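Local coordinates for protein ElaA (Escherichia coli, PDB 5Z6N), which probably acts as an N-acetyltransferase of the GNAT superfamily, transferring an acetyl group from acetyl coenzyme A to an amine, at residues A26-E31 / R79-E84. Numbering follows the deposited sequence.
Sequences AVFVVE and RVIVSE
Phe28 and Val27 of helix 14-31 pack on Ile81 of strand 75-82, joining the first long helix of the GNAT fold to the central strand that precedes helix 91-106. The axes of segments 26-31 and 79-82 run nearly perpendicular, at 88°, and stand 9.9 Å apart, a separation that helix side chains bridge; the Phe28 ring also reaches strand backbone. The apolar group centres on Ile81, whose two branches take separate partners. Its CG1 lies anti to the carbonyl carbon (chi1 -54°), which carries Ile81 CD1 to the far end of the ring, 3.4 Å from Phe28 CE2, while Ile81 CG2 faces Val27 CG2 at 3.7 Å, tip to tip. Within the helix, CG1 of Val27 stands 4.0 Å above one face of the Phe28 ring, offset toward the rim. At the ring edge, near its plane, the carbonyl Val80 O lies 3.6 Å from Phe28 CZ.

Arg79 contributes carbon to the contact: its CD approaches CE2 of Phe28 to 3.9 Å, while NE forms a salt bridge with Asp38. An alanine in place of Phe28 would probably open a gap beside Ile81 CG1 and CD1 and leave the Arg79 aliphatic chain without this apolar neighbour.

The acidic group lies at the other end, where Glu31 and Glu84 approach tip to tip, their carboxylate planes 36° apart. Glu31 OE2 and Glu84 OE2 are modelled 2.9 Å apart, a spacing doubtful at this resolution and not a hydrogen bond. Arg87 is likely to ease the proximity of like charges, through a long, weak ion pair with Glu84 OE1 and a salt bridge from its NH1 to Glu31 OE1.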
ATOM      1  N   ALA B  26       7.317   0.182  -3.055  1.00 26.63           N
ATOM      2  CA  ALA B  26       8.370   0.189  -4.066  1.00 27.32           C
ATOM      3  C   ALA B  26       9.702  -0.309  -3.517  1.00 27.08           C
ATOM      4  O   ALA B  26      10.538  -0.811  -4.276  1.00 14.80           O
ATOM      5  CB  ALA B  26       8.531   1.597  -4.634  1.00 24.12           C
ATOM      6  N   VAL B  27       9.918  -0.189  -2.210  1.00 25.64           N
ATOM      7  CA  VAL B  27      11.209  -0.530  -1.625  1.00 25.23           C
ATOM      8  C   VAL B  27      11.216  -1.857  -0.878  1.00 24.76           C
ATOM      9  O   VAL B  27      12.127  -2.675  -1.055  1.00 18.66           O
ATOM     10  CB  VAL B  27      11.662   0.559  -0.636  1.00 21.86           C
ATOM     11  CG1 VAL B  27      12.844   0.070   0.175  1.00 26.84           C
ATOM     12  CG2 VAL B  27      12.010   1.838  -1.385  1.00 18.22           C
ATOM     13  N   PHE B  28      10.207  -2.078  -0.032  1.00 30.39           N
ATOM     14  CA  PHE B  28      10.211  -3.245   0.841  1.00 38.30           C
ATOM     15  C   PHE B  28       9.476  -4.403   0.177  1.00 37.20           C
ATOM     16  O   PHE B  28       9.727  -5.557   0.539  1.00 35.03           O
ATOM     17  CB  PHE B  28       9.574  -2.957   2.201  1.00 37.35           C
ATOM     18  CG  PHE B  28      10.318  -1.942   3.015  1.00 34.18           C
ATOM     19  CD1 PHE B  28      11.661  -2.120   3.318  1.00 31.19           C
ATOM     20  CD2 PHE B  28       9.674  -0.816   3.488  1.00 32.25           C
ATOM     21  CE1 PHE B  28      12.347  -1.185   4.069  1.00 22.13           C
ATOM     22  CE2 PHE B  28      10.352   0.118   4.245  1.00 33.39           C
ATOM     23  CZ  PHE B  28      11.693  -0.065   4.533  1.00 25.06           C
ATOM     24  N   VAL B  29       8.583  -4.138  -0.766  1.00 36.04           N
ATOM     25  CA  VAL B  29       7.871  -5.191  -1.476  1.00 31.69           C
ATOM     26  C   VAL B  29       8.512  -5.487  -2.824  1.00 31.38           C
ATOM     27  O   VAL B  29       8.906  -6.621  -3.098  1.00 22.82           O
ATOM     28  CB  VAL B  29       6.378  -4.826  -1.635  1.00 29.81           C
ATOM     29  CG1 VAL B  29       5.677  -5.846  -2.516  1.00 26.29           C
ATOM     30  CG2 VAL B  29       5.705  -4.750  -0.274  1.00 30.34           C
ATOM     31  N   VAL B  30       8.640  -4.465  -3.672  1.00 34.16           N
ATOM     32  CA  VAL B  30       9.055  -4.639  -5.060  1.00 28.26           C
ATOM     33  C   VAL B  30      10.548  -4.861  -5.260  1.00 30.55           C
ATOM     34  O   VAL B  30      10.968  -5.856  -5.863  1.00 34.42           O
ATOM     35  CB  VAL B  30       8.648  -3.411  -5.892  1.00 21.37           C
ATOM     36  CG1 VAL B  30       9.040  -3.602  -7.340  1.00 24.70           C
ATOM     37  CG2 VAL B  30       7.153  -3.174  -5.780  1.00 21.62           C
ATOM     38  N   GLU B  31      11.358  -3.928  -4.754  1.00 28.83           N
ATOM     39  CA  GLU B  31      12.786  -3.935  -5.049  1.00 29.51           C
ATOM     40  C   GLU B  31      13.464  -4.958  -4.146  1.00 34.26           C
ATOM     41  O   GLU B  31      14.442  -5.602  -4.548  1.00 40.60           O
ATOM     42  CB  GLU B  31      13.386  -2.541  -4.855  1.00 30.70           C
ATOM     43  CG  GLU B  31      14.770  -2.490  -4.221  1.00 33.15           C
ATOM     44  CD  GLU B  31      15.189  -1.072  -3.883  1.00 36.26           C
ATOM     45  OE1 GLU B  31      16.404  -0.789  -3.910  1.00 37.74           O
ATOM     46  OE2 GLU B  31      14.297  -0.248  -3.594  1.00 40.41           O
ATOM     47  N   ARG B  79      10.487   1.109   8.995  1.00 23.81           N
ATOM     48  CA  ARG B  79      10.165   1.497   7.616  1.00 27.86           C
ATOM     49  C   ARG B  79      11.135   2.551   7.077  1.00 25.27           C
ATOM     50  O   ARG B  79      10.767   3.378   6.237  1.00 24.31           O
ATOM     51  CB  ARG B  79       8.718   1.989   7.493  1.00 27.59           C
ATOM     52  CG  ARG B  79       7.668   0.972   7.880  1.00 28.37           C
ATOM     53  CD  ARG B  79       7.904  -0.355   7.180  1.00 28.55           C
ATOM     54  NE  ARG B  79       6.658  -1.043   6.872  1.00 26.88           N
ATOM     55  CZ  ARG B  79       6.061  -1.893   7.702  1.00 19.68           C
ATOM     56  NH1 ARG B  79       4.932  -2.486   7.351  1.00 18.15           N
ATOM     57  NH2 ARG B  79       6.574  -2.135   8.899  1.00 16.97           N
ATOM     58  N   VAL B  80      12.385   2.514   7.535  1.00 21.77           N
ATOM     59  CA  VAL B  80      13.352   3.560   7.216  1.00 28.86           C
ATOM     60  C   VAL B  80      13.732   3.468   5.743  1.00 25.42           C
ATOM     61  O   VAL B  80      14.240   2.437   5.284  1.00 19.84           O
ATOM     62  CB  VAL B  80      14.587   3.447   8.119  1.00 28.30           C
ATOM     63  CG1 VAL B  80      15.609   4.526   7.768  1.00 20.08           C
ATOM     64  CG2 VAL B  80      14.171   3.520   9.592  1.00 23.47           C
ATOM     65  N   ILE B  81      13.489   4.546   4.992  1.00 26.00           N
ATOM     66  CA  ILE B  81      13.697   4.544   3.548  1.00 29.48           C
ATOM     67  C   ILE B  81      14.412   5.808   3.100  1.00 28.61           C
ATOM     68  O   ILE B  81      14.139   6.906   3.597  1.00 30.04           O
ATOM     69  CB  ILE B  81      12.376   4.414   2.762  1.00 27.51           C
ATOM     70  CG1 ILE B  81      11.582   3.192   3.214  1.00 21.98           C
ATOM     71  CG2 ILE B  81      12.664   4.322   1.276  1.00 13.29           C
ATOM     72  CD1 ILE B  81      10.245   3.070   2.536  1.00 17.92           C
ATOM     73  N   VAL B  82      15.331   5.638   2.153  1.00 27.88           N
ATOM     74  CA  VAL B  82      15.755   6.676   1.226  1.00 26.88           C
ATOM     75  C   VAL B  82      15.493   6.156  -0.180  1.00 32.07           C
ATOM     76  O   VAL B  82      15.767   4.986  -0.475  1.00 30.38           O
ATOM     77  CB  VAL B  82      17.241   7.043   1.406  1.00 26.81           C
ATOM     78  CG1 VAL B  82      17.686   7.994   0.308  1.00 25.97           C
ATOM     79  CG2 VAL B  82      17.484   7.643   2.782  1.00 21.84           C
ATOM     80  N   SER B  83      14.941   7.008  -1.041  1.00 40.56           N
ATOM     81  CA  SER B  83      14.658   6.591  -2.409  1.00 39.86           C
ATOM     82  C   SER B  83      15.962   6.380  -3.172  1.00 39.45           C
ATOM     83  O   SER B  83      16.913   7.155  -3.035  1.00 43.01           O
ATOM     84  CB  SER B  83      13.774   7.621  -3.115  1.00 34.93           C
ATOM     85  OG  SER B  83      14.500   8.786  -3.456  1.00 36.26           O
ATOM     86  N   GLU B  84      15.996   5.319  -3.990  1.00 35.69           N
ATOM     87  CA  GLU B  84      17.265   4.807  -4.506  1.00 34.82           C
ATOM     88  C   GLU B  84      17.994   5.811  -5.384  1.00 31.23           C
ATOM     89  O   GLU B  84      19.221   5.731  -5.520  1.00 27.35           O
ATOM     90  CB  GLU B  84      17.050   3.502  -5.273  1.00 37.94           C
ATOM     91  CG  GLU B  84      15.803   3.463  -6.137  1.00 45.77           C
ATOM     92  CD  GLU B  84      14.693   2.656  -5.497  1.00 52.95           C
ATOM     93  OE1 GLU B  84      13.979   3.201  -4.626  1.00 46.59           O
ATOM     94  OE2 GLU B  84      14.552   1.471  -5.861  1.00 58.45           O
TER